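Local coordinates for protein transcription factor cep-1 (Caenorhabditis elegans, PDB 1T4W) that activates transcription by binding the p53 DNA consensus sequence, promoting germline apoptosis after DNA damage and ensuring proper meiotic chromosome segregation, at residues R183-K186 / N187-R191. Residues are numbered along the deposited sequence; the frame is centred on the assembly and turned at random.
Sequences RDWK and NFCER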
ATOM      1  N   ARG A 183       9.348   2.428  17.613  1.00 21.48           N
ATOM      2  CA  ARG A 183      10.211   1.395  18.180  1.00 17.91           C
ATOM      3  C   ARG A 183      10.720   0.498  17.042  1.00 18.17           C
ATOM      4  O   ARG A 183      11.930   0.311  16.869  1.00 16.06           O
ATOM      5  CB  ARG A 183       9.448   0.524  19.184  1.00 17.93           C
ATOM      6  CG  ARG A 183      10.168  -0.783  19.562  1.00 22.45           C
ATOM      7  CD  ARG A 183       9.282  -1.678  20.416  1.00 24.24           C
ATOM      8  NE  ARG A 183       8.818  -0.987  21.621  1.00 22.60           N
ATOM      9  CZ  ARG A 183       7.831  -1.428  22.402  1.00 28.57           C
ATOM     10  NH1 ARG A 183       7.473  -0.749  23.482  1.00 21.96           N
ATOM     11  NH2 ARG A 183       7.190  -2.547  22.102  1.00 23.45           N
ATOM     12  N   ASP A 184       9.790  -0.026  16.248  1.00 15.53           N
ATOM     13  CA  ASP A 184      10.145  -0.925  15.160  1.00 19.25           C
ATOM     14  C   ASP A 184      10.989  -0.244  14.076  1.00 21.94           C
ATOM     15  O   ASP A 184      11.947  -0.828  13.560  1.00 21.24           O
ATOM     16  CB  ASP A 184       8.872  -1.545  14.574  1.00 19.88           C
ATOM     17  CG  ASP A 184       8.151  -2.449  15.584  1.00 26.33           C
ATOM     18  OD1 ASP A 184       8.827  -3.308  16.159  1.00 33.70           O
ATOM     19  OD2 ASP A 184       6.931  -2.306  15.799  1.00 28.64           O
ATOM     20  N   TRP A 185      10.625   0.984  13.736  1.00 17.73           N
ATOM     21  CA  TRP A 185      11.376   1.766  12.756  1.00 19.65           C
ATOM     22  C   TRP A 185      12.818   1.960  13.246  1.00 16.78           C
ATOM     23  O   TRP A 185      13.779   1.798  12.478  1.00 20.03           O
ATOM     24  CB  TRP A 185      10.743   3.148  12.585  1.00 16.10           C
ATOM     25  CG  TRP A 185      11.653   4.184  11.927  1.00 21.46           C
ATOM     26  CD1 TRP A 185      11.900   4.328  10.588  1.00 28.14           C
ATOM     27  CD2 TRP A 185      12.356   5.257  12.580  1.00 22.73           C
ATOM     28  NE1 TRP A 185      12.704   5.427  10.368  1.00 20.00           N
ATOM     29  CE2 TRP A 185      12.998   6.013  11.571  1.00 20.41           C
ATOM     30  CE3 TRP A 185      12.502   5.653  13.918  1.00 25.71           C
ATOM     31  CZ2 TRP A 185      13.776   7.147  11.857  1.00 24.43           C
ATOM     32  CZ3 TRP A 185      13.280   6.784  14.205  1.00 19.38           C
ATOM     33  CH2 TRP A 185      13.906   7.515  13.177  1.00 17.37           C
ATOM     34  N   LYS A 186      12.975   2.322  14.518  1.00 20.89           N
ATOM     35  CA  LYS A 186      14.316   2.560  15.048  1.00 17.76           C
ATOM     36  C   LYS A 186      15.156   1.290  15.055  1.00 24.79           C
ATOM     37  O   LYS A 186      16.356   1.316  14.704  1.00 19.90           O
ATOM     38  CB  LYS A 186      14.240   3.168  16.451  1.00 23.83           C
ATOM     39  CG  LYS A 186      15.592   3.373  17.164  1.00 21.26           C
ATOM     40  CD  LYS A 186      16.600   4.216  16.357  1.00 29.54           C
ATOM     41  CE  LYS A 186      16.138   5.632  16.080  1.00 22.68           C
ATOM     42  NZ  LYS A 186      17.350   6.538  15.832  1.00 30.22           N
ATOM     43  N   ASN A 187      14.541   0.182  15.456  1.00 20.80           N
ATOM     44  CA  ASN A 187      15.249  -1.093  15.467  1.00 21.70           C
ATOM     45  C   ASN A 187      15.670  -1.411  14.037  1.00 24.18           C
ATOM     46  O   ASN A 187      16.789  -1.855  13.789  1.00 20.21           O
ATOM     47  CB  ASN A 187      14.353  -2.225  15.993  1.00 20.05           C
ATOM     48  CG  ASN A 187      14.196  -2.184  17.501  1.00 19.29           C
ATOM     49  OD1 ASN A 187      14.982  -1.550  18.178  1.00 20.41           O
ATOM     50  ND2 ASN A 187      13.197  -2.889  18.030  1.00 18.50           N
ATOM     51  N   PHE A 188      14.760  -1.205  13.093  1.00 19.98           N
ATOM     52  CA  PHE A 188      15.085  -1.484  11.697  1.00 24.12           C
ATOM     53  C   PHE A 188      16.275  -0.658  11.197  1.00 21.50           C
ATOM     54  O   PHE A 188      17.205  -1.198  10.590  1.00 21.87           O
ATOM     55  CB  PHE A 188      13.873  -1.211  10.801  1.00 22.01           C
ATOM     56  CG  PHE A 188      14.139  -1.428   9.328  1.00 28.07           C
ATOM     57  CD1 PHE A 188      13.966  -2.679   8.754  1.00 30.63           C
ATOM     58  CD2 PHE A 188      14.523  -0.368   8.513  1.00 24.05           C
ATOM     59  CE1 PHE A 188      14.161  -2.866   7.382  1.00 39.71           C
ATOM     60  CE2 PHE A 188      14.721  -0.546   7.140  1.00 25.92           C
ATOM     61  CZ  PHE A 188      14.537  -1.787   6.580  1.00 25.67           C
ATOM     62  N   CYS A 189      16.240   0.653  11.433  1.00 20.22           N
ATOM     63  CA  CYS A 189      17.323   1.517  10.995  1.00 16.77           C
ATOM     64  C   CYS A 189      18.674   1.130  11.619  1.00 26.75           C
ATOM     65  O   CYS A 189      19.684   1.041  10.909  1.00 22.85           O
ATOM     66  CB  CYS A 189      16.980   2.980  11.304  1.00 18.80           C
ATOM     67  SG  CYS A 189      15.608   3.593  10.291  1.00 26.75           S
ATOM     68  N   GLU A 190      18.695   0.876  12.929  1.00 21.54           N
ATOM     69  CA  GLU A 190      19.944   0.490  13.608  1.00 23.18           C
ATOM     70  C   GLU A 190      20.479  -0.814  13.043  1.00 29.76           C
ATOM     71  O   GLU A 190      21.682  -0.949  12.850  1.00 26.62           O
ATOM     72  CB  GLU A 190      19.736   0.328  15.125  1.00 21.61           C
ATOM     73  CG  GLU A 190      19.454   1.637  15.859  1.00 32.26           C
ATOM     74  CD  GLU A 190      20.690   2.523  15.983  1.00 47.05           C
ATOM     75  OE1 GLU A 190      21.665   2.092  16.633  1.00 46.15           O
ATOM     76  OE2 GLU A 190      20.691   3.641  15.433  1.00 44.92           O
ATOM     77  N   ARG A 191      19.599  -1.784  12.793  1.00 22.34           N
ATOM     78  CA  ARG A 191      20.050  -3.056  12.239  1.00 24.12           C
ATOM     79  C   ARG A 191      20.622  -2.874  10.825  1.00 37.31           C
ATOM     80  O   ARG A 191      21.660  -3.451  10.492  1.00 29.36           O
ATOM     81  CB  ARG A 191      18.907  -4.085  12.228  1.00 34.23           C
ATOM     82  CG  ARG A 191      18.632  -4.683  13.598  1.00 53.13           C
ATOM     83  CD  ARG A 191      17.616  -5.825  13.571  1.00 65.03           C
ATOM     84  NE  ARG A 191      16.219  -5.378  13.496  1.00 70.35           N
ATOM     85  CZ  ARG A 191      15.568  -5.131  12.360  1.00 69.50           C
ATOM     86  NH1 ARG A 191      16.185  -5.285  11.195  1.00 74.68           N
ATOM     87  NH2 ARG A 191      14.298  -4.744  12.384  1.00 29.98           N
TER
HETATM   88  O   HOH W   1      12.007  -3.536  13.398  1.00 21.64           O
HETATM   89  O   HOH W   2      11.308  -4.253  15.977  1.00 25.07           O
HETATM   90  O   HOH W   3      20.110   6.442  16.981  1.00 46.40           O
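Arg183 and Asn187 begin a series of i to i+4 pairs in which successive turns of one helix are joined through backbone and side chains alike. The carbonyl O of Arg183 accepts a hydrogen bond from the backbone N of Asn187 at 3.0 Å, and the two side chains run side by side in the same direction, Arg183 CG lying 4.0 Å from Asn187 ND2. Asp184 binds its partners partly through water: its O takes the amide N-H of Phe188 and also a water that donates to this O and accepts a weak bond from Arg191 NH2, while a second water donates to OD1 (2.7 Å) and accepts from Asn187 ND2, joining carboxylate and carboxamide. Trp185 adds a sulfur-aromatic contact. With CG anti to the backbone N (chi1 163°), the indole extends alongside the next turn, where Cys189 SG lies over one face, 3.8 Å from the centroid of the five-membered ring and 25° off the normal. Both side chains touch Ala22 of strand 19-23, and Trp185 also touches Ala20. Helix 181-194 is the C-terminal helix of this p53-family DNA-binding domain, packed against strands 19-23 and 29-33 at one end of the larger beta-sheet; the buried Phe188 meets the rings of Tyr30 and Trp32. Lys186 ends the segment with a nearly straight bond from Glu190 N to its O (170°). Folded by bends at chi2 and chi3, its chain brings CD within 3.9 Å of Glu190 CG, yet NZ stops 4.4 Å from OE2, beyond a salt bridge, and a water bonded to both atoms bridges the opposite charges.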